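Local structure of OxyA protein (Actinoplanes teichomyceticus, 5HH3) at residues W55-V66 with V297-K305; F118-S129 with S149-F158. The protein is a haem-dependent cytochrome P450 that probably catalyses a phenolic coupling step cyclising the peptide precursor of a glycopeptide antibiotic. All coordinates share one frame; numbering follows the deposited sequence.

Interaction 1: residues W55-V66 with V297-K305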
loop_
_atom_site.group_PDB
_atom_site.type_symbol
_atom_site.label_atom_id
_atom_site.label_comp_id
_atom_site.label_asym_id
_atom_site.label_seq_id
_atom_site.Cartn_x
_atom_site.Cartn_y
_atom_site.Cartn_z
ATOM N N TRP B 55 -10.586 -9.372 6.427
ATOM C CA TRP B 55 -12.024 -9.472 6.369
ATOM C C TRP B 55 -12.657 -8.105 6.102
ATOM O O TRP B 55 -12.101 -7.057 6.470
ATOM C CB TRP B 55 -12.574 -9.929 7.721
ATOM C CG TRP B 55 -12.099 -11.224 8.268
ATOM C CD1 TRP B 55 -11.050 -11.417 9.120
ATOM C CD2 TRP B 55 -12.713 -12.510 8.083
ATOM N NE1 TRP B 55 -10.948 -12.746 9.447
ATOM C CE2 TRP B 55 -11.979 -13.437 8.852
ATOM C CE3 TRP B 55 -13.822 -12.968 7.351
ATOM C CZ2 TRP B 55 -12.301 -14.791 8.908
ATOM C CZ3 TRP B 55 -14.161 -14.371 7.428
ATOM C CH2 TRP B 55 -13.397 -15.236 8.190
ATOM N N LEU B 56 -13.839 -8.143 5.496
ATOM C CA LEU B 56 -14.679 -6.971 5.301
ATOM C C LEU B 56 -15.969 -7.192 6.054
ATOM O O LEU B 56 -16.648 -8.172 5.779
ATOM C CB LEU B 56 -14.992 -6.784 3.814
ATOM C CG LEU B 56 -15.869 -5.597 3.416
ATOM C CD1 LEU B 56 -15.088 -4.295 3.551
ATOM C CD2 LEU B 56 -16.356 -5.764 1.983
ATOM N N ALA B 57 -16.302 -6.298 6.977
ATOM C CA ALA B 57 -17.580 -6.337 7.721
ATOM C C ALA B 57 -18.545 -5.388 7.032
ATOM O O ALA B 57 -18.216 -4.215 6.854
ATOM C CB ALA B 57 -17.385 -5.901 9.170
ATOM N N THR B 58 -19.706 -5.911 6.633
ATOM C CA THR B 58 -20.751 -5.150 5.965
ATOM C C THR B 58 -22.060 -5.059 6.762
ATOM O O THR B 58 -22.865 -4.164 6.481
ATOM C CB THR B 58 -21.086 -5.749 4.566
ATOM O OG1 THR B 58 -21.481 -7.118 4.696
ATOM C CG2 THR B 58 -19.899 -5.684 3.621
ATOM N N GLY B 59 -22.292 -5.998 7.691
ATOM C CA GLY B 59 -23.493 -6.018 8.519
ATOM C C GLY B 59 -23.463 -4.913 9.560
ATOM O O GLY B 59 -22.425 -4.674 10.200
ATOM N N TYR B 60 -24.600 -4.242 9.714
ATOM C CA TYR B 60 -24.740 -3.082 10.623
ATOM C C TYR B 60 -24.335 -3.404 12.064
ATOM O O TYR B 60 -23.501 -2.707 12.672
ATOM C CB TYR B 60 -26.198 -2.567 10.615
ATOM C CG TYR B 60 -26.366 -1.151 11.093
ATOM C CD1 TYR B 60 -26.575 -0.843 12.446
ATOM C CD2 TYR B 60 -26.354 -0.105 10.185
ATOM C CE1 TYR B 60 -26.723 0.485 12.869
ATOM C CE2 TYR B 60 -26.511 1.211 10.588
ATOM C CZ TYR B 60 -26.703 1.502 11.922
ATOM O OH TYR B 60 -26.864 2.837 12.247
ATOM N N ASP B 61 -24.916 -4.458 12.609
ATOM C CA ASP B 61 -24.648 -4.824 13.992
ATOM C C ASP B 61 -23.252 -5.406 14.171
ATOM O O ASP B 61 -22.637 -5.195 15.202
ATOM C CB ASP B 61 -25.695 -5.803 14.525
ATOM C CG ASP B 61 -27.070 -5.179 14.626
ATOM O OD1 ASP B 61 -27.198 -3.963 14.873
ATOM O OD2 ASP B 61 -28.032 -5.924 14.465
ATOM N N GLU B 62 -22.772 -6.124 13.166
ATOM C CA GLU B 62 -21.445 -6.706 13.218
ATOM C C GLU B 62 -20.371 -5.599 13.163
ATOM O O GLU B 62 -19.336 -5.692 13.814
ATOM C CB GLU B 62 -21.250 -7.724 12.089
ATOM C CG GLU B 62 -22.077 -9.014 12.270
ATOM C CD GLU B 62 -23.555 -8.871 11.926
ATOM O OE1 GLU B 62 -23.991 -7.835 11.369
ATOM O OE2 GLU B 62 -24.300 -9.815 12.215
ATOM N N ILE B 63 -20.627 -4.557 12.383
ATOM C CA ILE B 63 -19.719 -3.404 12.342
ATOM C C ILE B 63 -19.702 -2.706 13.720
ATOM O O ILE B 63 -18.642 -2.342 14.206
ATOM C CB ILE B 63 -20.081 -2.411 11.228
ATOM C CG1 ILE B 63 -19.709 -3.007 9.869
ATOM C CG2 ILE B 63 -19.372 -1.070 11.438
ATOM C CD1 ILE B 63 -20.330 -2.267 8.691
ATOM N N ARG B 64 -20.862 -2.535 14.344
ATOM C CA ARG B 64 -20.901 -1.952 15.699
ATOM C C ARG B 64 -20.161 -2.835 16.722
ATOM O O ARG B 64 -19.481 -2.331 17.611
ATOM C CB ARG B 64 -22.336 -1.689 16.149
ATOM C CG ARG B 64 -22.981 -0.554 15.365
ATOM C CD ARG B 64 -24.488 -0.539 15.555
ATOM N NE ARG B 64 -24.839 -0.381 16.955
ATOM C CZ ARG B 64 -25.267 0.736 17.557
ATOM N NH1 ARG B 64 -25.430 1.895 16.902
ATOM N NH2 ARG B 64 -25.554 0.688 18.864
ATOM N N GLN B 65 -20.277 -4.146 16.563
ATOM C CA GLN B 65 -19.520 -5.069 17.394
ATOM C C GLN B 65 -18.005 -4.913 17.202
ATOM O O GLN B 65 -17.258 -4.830 18.179
ATOM C CB GLN B 65 -19.929 -6.503 17.082
ATOM C CG GLN B 65 -19.341 -7.507 18.029
ATOM C CD GLN B 65 -19.843 -8.922 17.777
ATOM O OE1 GLN B 65 -20.724 -9.164 16.924
ATOM N NE2 GLN B 65 -19.292 -9.863 18.527
ATOM N N VAL B 66 -17.559 -4.891 15.951
ATOM C CA VAL B 66 -16.136 -4.791 15.664
ATOM C C VAL B 66 -15.565 -3.488 16.239
ATOM O O VAL B 66 -14.507 -3.506 16.901
ATOM C CB VAL B 66 -15.867 -4.867 14.162
ATOM C CG1 VAL B 66 -14.446 -4.417 13.814
ATOM C CG2 VAL B 66 -16.097 -6.298 13.679
ATOM N N VAL B 297 -12.125 -13.741 17.855
ATOM C CA VAL B 297 -13.498 -13.319 18.086
ATOM C C VAL B 297 -14.435 -13.959 17.056
ATOM O O VAL B 297 -14.142 -13.981 15.851
ATOM C CB VAL B 297 -13.598 -11.770 18.109
ATOM C CG1 VAL B 297 -13.063 -11.165 16.844
ATOM C CG2 VAL B 297 -15.029 -11.287 18.354
ATOM N N ARG B 298 -15.549 -14.479 17.553
ATOM C CA ARG B 298 -16.626 -15.007 16.729
ATOM C C ARG B 298 -17.546 -13.870 16.318
ATOM O O ARG B 298 -18.073 -13.176 17.170
ATOM C CB ARG B 298 -17.448 -16.034 17.490
ATOM C CG ARG B 298 -16.668 -17.287 17.757
ATOM C CD ARG B 298 -17.563 -18.481 18.039
ATOM N NE ARG B 298 -16.772 -19.675 17.797
ATOM C CZ ARG B 298 -16.531 -20.194 16.596
ATOM N NH1 ARG B 298 -17.053 -19.669 15.482
ATOM N NH2 ARG B 298 -15.760 -21.263 16.510
ATOM N N ILE B 299 -17.695 -13.672 15.016
ATOM C CA ILE B 299 -18.580 -12.644 14.467
ATOM C C ILE B 299 -19.231 -13.196 13.217
ATOM O O ILE B 299 -18.565 -13.790 12.375
ATOM C CB ILE B 299 -17.847 -11.347 14.108
ATOM C CG1 ILE B 299 -17.315 -10.712 15.390
ATOM C CG2 ILE B 299 -18.786 -10.381 13.377
ATOM C CD1 ILE B 299 -16.655 -9.375 15.221
ATOM N N GLY B 300 -20.526 -12.932 13.085
ATOM C CA GLY B 300 -21.355 -13.651 12.138
ATOM C C GLY B 300 -21.217 -15.121 12.493
ATOM O O GLY B 300 -21.273 -15.523 13.674
ATOM N N ASP B 301 -20.963 -15.902 11.459
ATOM C CA ASP B 301 -20.777 -17.322 11.569
ATOM C C ASP B 301 -19.313 -17.616 11.166
ATOM O O ASP B 301 -19.051 -18.534 10.380
ATOM C CB ASP B 301 -21.788 -17.975 10.621
ATOM C CG ASP B 301 -21.721 -19.476 10.635
ATOM O OD1 ASP B 301 -21.519 -20.055 11.727
ATOM O OD2 ASP B 301 -21.856 -20.064 9.535
ATOM N N HIS B 302 -18.381 -16.801 11.687
ATOM C CA HIS B 302 -16.968 -16.871 11.345
ATOM C C HIS B 302 -16.102 -16.698 12.570
ATOM O O HIS B 302 -16.498 -16.040 13.526
ATOM C CB HIS B 302 -16.599 -15.768 10.341
ATOM C CG HIS B 302 -16.981 -16.080 8.932
ATOM N ND1 HIS B 302 -16.418 -17.123 8.226
ATOM C CD2 HIS B 302 -17.876 -15.497 8.098
ATOM C CE1 HIS B 302 -16.941 -17.166 7.015
ATOM N NE2 HIS B 302 -17.825 -16.188 6.911
ATOM N N LEU B 303 -14.907 -17.254 12.521
ATOM C CA LEU B 303 -13.914 -17.059 13.576
ATOM C C LEU B 303 -12.772 -16.166 13.071
ATOM O O LEU B 303 -11.944 -16.585 12.263
ATOM C CB LEU B 303 -13.362 -18.411 14.039
ATOM C CG LEU B 303 -12.376 -18.400 15.221
ATOM C CD1 LEU B 303 -12.965 -17.684 16.423
ATOM C CD2 LEU B 303 -12.028 -19.839 15.560
ATOM N N ILE B 304 -12.752 -14.930 13.555
ATOM C CA ILE B 304 -11.642 -14.012 13.316
ATOM C C ILE B 304 -10.500 -14.377 14.245
ATOM O O ILE B 304 -10.663 -14.313 15.452
ATOM C CB ILE B 304 -12.065 -12.553 13.535
ATOM C CG1 ILE B 304 -13.187 -12.187 12.554
ATOM C CG2 ILE B 304 -10.876 -11.598 13.365
ATOM C CD1 ILE B 304 -13.988 -10.979 12.995
ATOM N N LYS B 305 -9.367 -14.798 13.695
ATOM C CA LYS B 305 -8.209 -15.153 14.518
ATOM C C LYS B 305 -7.394 -13.937 14.876
ATOM O O LYS B 305 -7.281 -13.018 14.081
ATOM C CB LYS B 305 -7.315 -16.144 13.818
ATOM C CG LYS B 305 -7.922 -17.532 13.654
ATOM C CD LYS B 305 -8.073 -18.281 14.981
ATOM C CE LYS B 305 -6.729 -18.680 15.580
ATOM N NZ LYS B 305 -6.964 -19.555 16.762
#

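Interaction 2: residues F118-S129 with S149-F158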
loop_
_atom_site.group_PDB
_atom_site.type_symbol
_atom_site.label_atom_id
_atom_site.label_comp_id
_atom_site.label_asym_id
_atom_site.label_seq_id
_atom_site.Cartn_x
_atom_site.Cartn_y
_atom_site.Cartn_z
ATOM N N PHE B 118 -20.277 29.116 17.460
ATOM C CA PHE B 118 -19.671 29.237 16.143
ATOM C C PHE B 118 -20.720 29.419 15.023
ATOM O O PHE B 118 -20.387 29.889 13.946
ATOM C CB PHE B 118 -18.800 27.995 15.905
ATOM C CG PHE B 118 -17.830 28.108 14.755
ATOM C CD1 PHE B 118 -16.958 29.188 14.655
ATOM C CD2 PHE B 118 -17.740 27.085 13.813
ATOM C CE1 PHE B 118 -16.059 29.275 13.611
ATOM C CE2 PHE B 118 -16.838 27.171 12.760
ATOM C CZ PHE B 118 -16.003 28.270 12.663
ATOM N N GLN B 119 -21.982 29.078 15.285
ATOM C CA GLN B 119 -23.035 29.035 14.255
ATOM C C GLN B 119 -23.236 30.342 13.427
ATOM O O GLN B 119 -23.308 30.267 12.201
ATOM C CB GLN B 119 -24.350 28.526 14.884
ATOM C CG GLN B 119 -25.489 28.222 13.918
ATOM C CD GLN B 119 -26.351 29.426 13.558
ATOM O OE1 GLN B 119 -26.276 30.502 14.167
ATOM N NE2 GLN B 119 -27.185 29.244 12.551
ATOM N N PRO B 120 -23.335 31.521 14.086
ATOM C CA PRO B 120 -23.418 32.794 13.326
ATOM C C PRO B 120 -22.259 33.020 12.342
ATOM O O PRO B 120 -22.488 33.484 11.234
ATOM C CB PRO B 120 -23.405 33.868 14.418
ATOM C CG PRO B 120 -23.920 33.189 15.637
ATOM C CD PRO B 120 -23.538 31.743 15.537
ATOM N N GLN B 121 -21.035 32.684 12.748
ATOM C CA GLN B 121 -19.869 32.782 11.859
ATOM C C GLN B 121 -19.972 31.831 10.656
ATOM O O GLN B 121 -19.636 32.218 9.533
ATOM C CB GLN B 121 -18.568 32.523 12.628
ATOM C CG GLN B 121 -17.321 33.012 11.896
ATOM C CD GLN B 121 -16.132 33.243 12.815
ATOM O OE1 GLN B 121 -15.981 32.588 13.846
ATOM N NE2 GLN B 121 -15.281 34.186 12.441
ATOM N N VAL B 122 -20.447 30.604 10.891
ATOM C CA VAL B 122 -20.610 29.629 9.819
ATOM C C VAL B 122 -21.676 30.110 8.821
ATOM O O VAL B 122 -21.459 29.983 7.635
ATOM C CB VAL B 122 -20.905 28.203 10.343
ATOM C CG1 VAL B 122 -21.209 27.253 9.194
ATOM C CG2 VAL B 122 -19.710 27.679 11.119
ATOM N N GLU B 123 -22.762 30.718 9.305
ATOM C CA GLU B 123 -23.777 31.321 8.432
ATOM C C GLU B 123 -23.174 32.382 7.514
ATOM O O GLU B 123 -23.440 32.387 6.317
ATOM C CB GLU B 123 -24.922 31.949 9.243
ATOM C CG GLU B 123 -25.839 30.956 9.944
ATOM C CD GLU B 123 -26.956 31.627 10.747
ATOM O OE1 GLU B 123 -26.800 32.777 11.234
ATOM O OE2 GLU B 123 -28.015 30.982 10.896
ATOM N N ARG B 124 -22.350 33.263 8.077
ATOM C CA ARG B 124 -21.649 34.273 7.281
ATOM C C ARG B 124 -20.716 33.678 6.232
ATOM O O ARG B 124 -20.643 34.191 5.112
ATOM C CB ARG B 124 -20.860 35.244 8.170
ATOM C CG ARG B 124 -21.729 36.239 8.918
ATOM C CD ARG B 124 -20.901 37.341 9.566
ATOM N NE ARG B 124 -20.149 36.829 10.716
ATOM C CZ ARG B 124 -20.625 36.672 11.960
ATOM N NH1 ARG B 124 -21.879 37.003 12.284
ATOM N NH2 ARG B 124 -19.827 36.178 12.902
ATOM N N VAL B 125 -19.983 32.615 6.585
ATOM C CA VAL B 125 -19.079 31.979 5.623
ATOM C C VAL B 125 -19.878 31.435 4.441
ATOM O O VAL B 125 -19.480 31.619 3.292
ATOM C CB VAL B 125 -18.225 30.872 6.258
ATOM C CG1 VAL B 125 -17.506 30.050 5.187
ATOM C CG2 VAL B 125 -17.217 31.487 7.220
ATOM N N VAL B 126 -20.995 30.770 4.730
ATOM C CA VAL B 126 -21.847 30.251 3.680
ATOM C C VAL B 126 -22.383 31.387 2.772
ATOM O O VAL B 126 -22.306 31.284 1.549
ATOM C CB VAL B 126 -23.069 29.512 4.220
ATOM C CG1 VAL B 126 -23.758 28.824 3.061
ATOM C CG2 VAL B 126 -22.694 28.503 5.296
ATOM N N GLN B 127 -22.913 32.453 3.372
ATOM C CA GLN B 127 -23.441 33.582 2.583
ATOM C C GLN B 127 -22.362 34.226 1.711
ATOM O O GLN B 127 -22.629 34.537 0.558
ATOM C CB GLN B 127 -24.118 34.639 3.476
ATOM C CG GLN B 127 -25.387 34.146 4.161
ATOM C CD GLN B 127 -26.458 33.697 3.178
ATOM O OE1 GLN B 127 -26.763 34.397 2.216
ATOM N NE2 GLN B 127 -27.031 32.533 3.414
ATOM N N ASP B 128 -21.146 34.374 2.241
ATOM C CA ASP B 128 -20.016 34.930 1.463
ATOM C C ASP B 128 -19.648 34.020 0.283
ATOM O O ASP B 128 -19.480 34.484 -0.837
ATOM C CB ASP B 128 -18.773 35.162 2.347
ATOM C CG ASP B 128 -18.953 36.294 3.357
ATOM O OD1 ASP B 128 -19.679 37.272 3.067
ATOM O OD2 ASP B 128 -18.356 36.209 4.455
ATOM N N SER B 129 -19.550 32.718 0.526
ATOM C CA SER B 129 -19.255 31.769 -0.545
ATOM C C SER B 129 -20.325 31.822 -1.651
ATOM O O SER B 129 -19.997 31.790 -2.838
ATOM C CB SER B 129 -19.105 30.339 0.012
ATOM O OG SER B 129 -17.969 30.274 0.879
ATOM N N SER B 149 -14.352 26.339 -0.689
ATOM C CA SER B 149 -14.506 27.704 -0.184
ATOM C C SER B 149 -15.074 27.670 1.225
ATOM O O SER B 149 -14.509 28.270 2.138
ATOM C CB SER B 149 -15.434 28.521 -1.098
ATOM O OG SER B 149 -15.694 29.784 -0.543
ATOM N N VAL B 150 -16.176 26.952 1.401
ATOM C CA VAL B 150 -16.791 26.814 2.726
ATOM C C VAL B 150 -15.916 25.997 3.687
ATOM O O VAL B 150 -15.695 26.427 4.808
ATOM C CB VAL B 150 -18.208 26.214 2.641
ATOM C CG1 VAL B 150 -18.760 25.931 4.035
ATOM C CG2 VAL B 150 -19.121 27.178 1.889
ATOM N N ALA B 151 -15.396 24.858 3.239
ATOM C CA ALA B 151 -14.602 23.982 4.136
ATOM C C ALA B 151 -13.339 24.651 4.699
ATOM O O ALA B 151 -13.093 24.588 5.899
ATOM C CB ALA B 151 -14.245 22.667 3.458
ATOM N N THR B 152 -12.565 25.294 3.834
ATOM C CA THR B 152 -11.322 25.937 4.246
ATOM C C THR B 152 -11.559 27.071 5.240
ATOM O O THR B 152 -10.892 27.149 6.263
ATOM C CB THR B 152 -10.549 26.505 3.050
ATOM O OG1 THR B 152 -10.304 25.466 2.117
ATOM C CG2 THR B 152 -9.214 27.086 3.486
ATOM N N THR B 153 -12.503 27.949 4.907
ATOM C CA THR B 153 -12.801 29.112 5.730
ATOM C C THR B 153 -13.394 28.704 7.075
ATOM O O THR B 153 -12.919 29.160 8.097
ATOM C CB THR B 153 -13.720 30.101 4.991
ATOM O OG1 THR B 153 -13.120 30.438 3.749
ATOM C CG2 THR B 153 -13.900 31.374 5.780
ATOM N N ALA B 154 -14.389 27.819 7.068
ATOM C CA ALA B 154 -15.017 27.353 8.313
ATOM C C ALA B 154 -14.014 26.642 9.240
ATOM O O ALA B 154 -14.023 26.883 10.449
ATOM C CB ALA B 154 -16.201 26.438 8.019
ATOM N N THR B 155 -13.160 25.782 8.685
ATOM C CA THR B 155 -12.163 25.081 9.508
ATOM C C THR B 155 -11.085 26.034 10.034
ATOM O O THR B 155 -10.743 25.962 11.205
ATOM C CB THR B 155 -11.493 23.872 8.807
ATOM O OG1 THR B 155 -10.842 24.277 7.592
ATOM C CG2 THR B 155 -12.496 22.811 8.513
ATOM N N CYS B 156 -10.557 26.919 9.185
ATOM C CA CYS B 156 -9.592 27.927 9.640
ATOM C C CYS B 156 -10.177 28.892 10.678
ATOM O O CYS B 156 -9.501 29.211 11.648
ATOM C CB CYS B 156 -8.972 28.713 8.476
ATOM S SG CYS B 156 -7.852 27.714 7.467
ATOM N N ASP B 157 -11.424 29.341 10.483
ATOM C CA ASP B 157 -12.132 30.164 11.501
ATOM C C ASP B 157 -12.264 29.408 12.830
ATOM O O ASP B 157 -12.011 29.983 13.882
ATOM C CB ASP B 157 -13.529 30.618 11.037
ATOM C CG ASP B 157 -13.485 31.691 9.953
ATOM O OD1 ASP B 157 -12.402 32.242 9.640
ATOM O OD2 ASP B 157 -14.563 31.996 9.396
ATOM N N PHE B 158 -12.600 28.119 12.771
ATOM C CA PHE B 158 -12.713 27.300 13.970
ATOM C C PHE B 158 -11.378 27.251 14.729
ATOM O O PHE B 158 -11.355 27.357 15.952
ATOM C CB PHE B 158 -13.232 25.909 13.608
ATOM C CG PHE B 158 -13.205 24.919 14.739
ATOM C CD1 PHE B 158 -14.179 24.946 15.731
ATOM C CD2 PHE B 158 -12.219 23.940 14.798
ATOM C CE1 PHE B 158 -14.154 24.027 16.772
ATOM C CE2 PHE B 158 -12.194 23.014 15.835
ATOM C CZ PHE B 158 -13.171 23.055 16.820
HETATM O O HOH W 1 -17.369 30.913 -3.323
#

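Interaction 1: residues W55-V66 with V297-K305
Ile299 and Val66 meet because of how each branch is turned: with CG1 of Ile299 anti to its own carbonyl carbon (chi1 -66°) and the chain extended beyond it, CD1 reaches the helix and lies 3.5 Å from CG2 of Val66, a tight methyl contact in which the two side chains cross at about a right angle. The other branch of Ile299 serves Glu62, whose CG is 3.7 Å from Ile299 CG2; the glutamate chain bends at chi2 (77°) and runs alongside the isoleucine, pointing the other way. The exposed Gln65 meets Ile299 head-on, its extended chain laying the amide against the isoleucine, with NE2 3.8 Å from Ile299 CG1. One isoleucine is thus lined by three residues from two successive turns of helix 60-68, Glu62 and then Gln65 with Val66.

At the other end Trp55 carries the contact. Ile304 CG1 sits over one face of the indole in a CH-pi contact, 4.1 Å from the centroid of the five-membered ring. The far rim of the ring system turns to His302: Trp55 CZ3 lies over a face of the imidazole, 3.6 Å from His302 CG, with the two planes inclined at 55°. The indole is also fixed by a hydrogen bond from NE1 to Asp308.

No hydrogen bond joins the segments. The two-stranded hairpin 297-304, turning through Gly300 with its positive phi, packs mainly through side chains, with Gly300 and the carbonyls of Arg298 and Leu303 also in contact, in the beta-rich region of the cytochrome P450 fold, beside the mixed sheet containing strand 53-57.

Interaction 2: residues F118-S129 with S149-F158
Ser129 and Ser149 form the polar link between the helices: their OG atoms are 2.7 Å apart. Ser129 OG also lies 3.1 Å from Val125 O, one turn back in its own helix. A water joins the same end, donating to Ser129 O and meeting Ser149 OG only weakly.

The apolar contacts centre on Val125, a knob in the hole made by Val150, Thr153, Ala154 and Asp157. Its CG2 is 3.6 Å from Thr153 CG2, and the two side chains lie antiparallel, flank to flank. Val150 CG2 turns to the serine end, 3.5 Å from Ser129 OG.

Aromatic contacts close the other end. With CG anti to the backbone nitrogen (chi1 -165°), Phe118 directs CZ at the opposing helix, 3.3 Å from Ala154 O, while Asp157 CB lies at the ring edge in its plane. Phe158 presents its edge to the Phe118 face in an edge-to-face pair, centroids 6.0 Å apart and planes at 67°.

Between these, in one of two conformers the Gln121 amide lies stacked against the Asp157 carboxylate, so this contact is tentative. The carboxylate is bound by Arg163 in a salt bridge and by Gln166, both from outside the pair.

The helices run nearly antiparallel, at 151°, with axes 9.5 Å apart. Helix 351-368 meets helix 112-136 at Val126, helix 225-256 packs against helix 142-159 at Val150 and Ala151, and helix 163-178 reaches Val125 and Thr153 through Arg163.

Interaction 1 and interaction 2 lie on opposite sides of the chain's centre, their own centres 39 Å apart and their nearest atoms about 24 Å apart, so neither touches the other. Along the chain, the helix pair of interaction 2 is nested within the long, mostly helical stretch between the two segments of interaction 1. Interaction 2 comes nearer the haem than interaction 1, and neither supplies its axial ligand, Cys348. The side chain of Val66 in interaction 1 is about 9 Å from the haem and about 5 Å from that of the haem-binding Arg291; in interaction 2 the Phe158 side chain is about 6 Å from the cofactor and about 11 Å from that of Cys348.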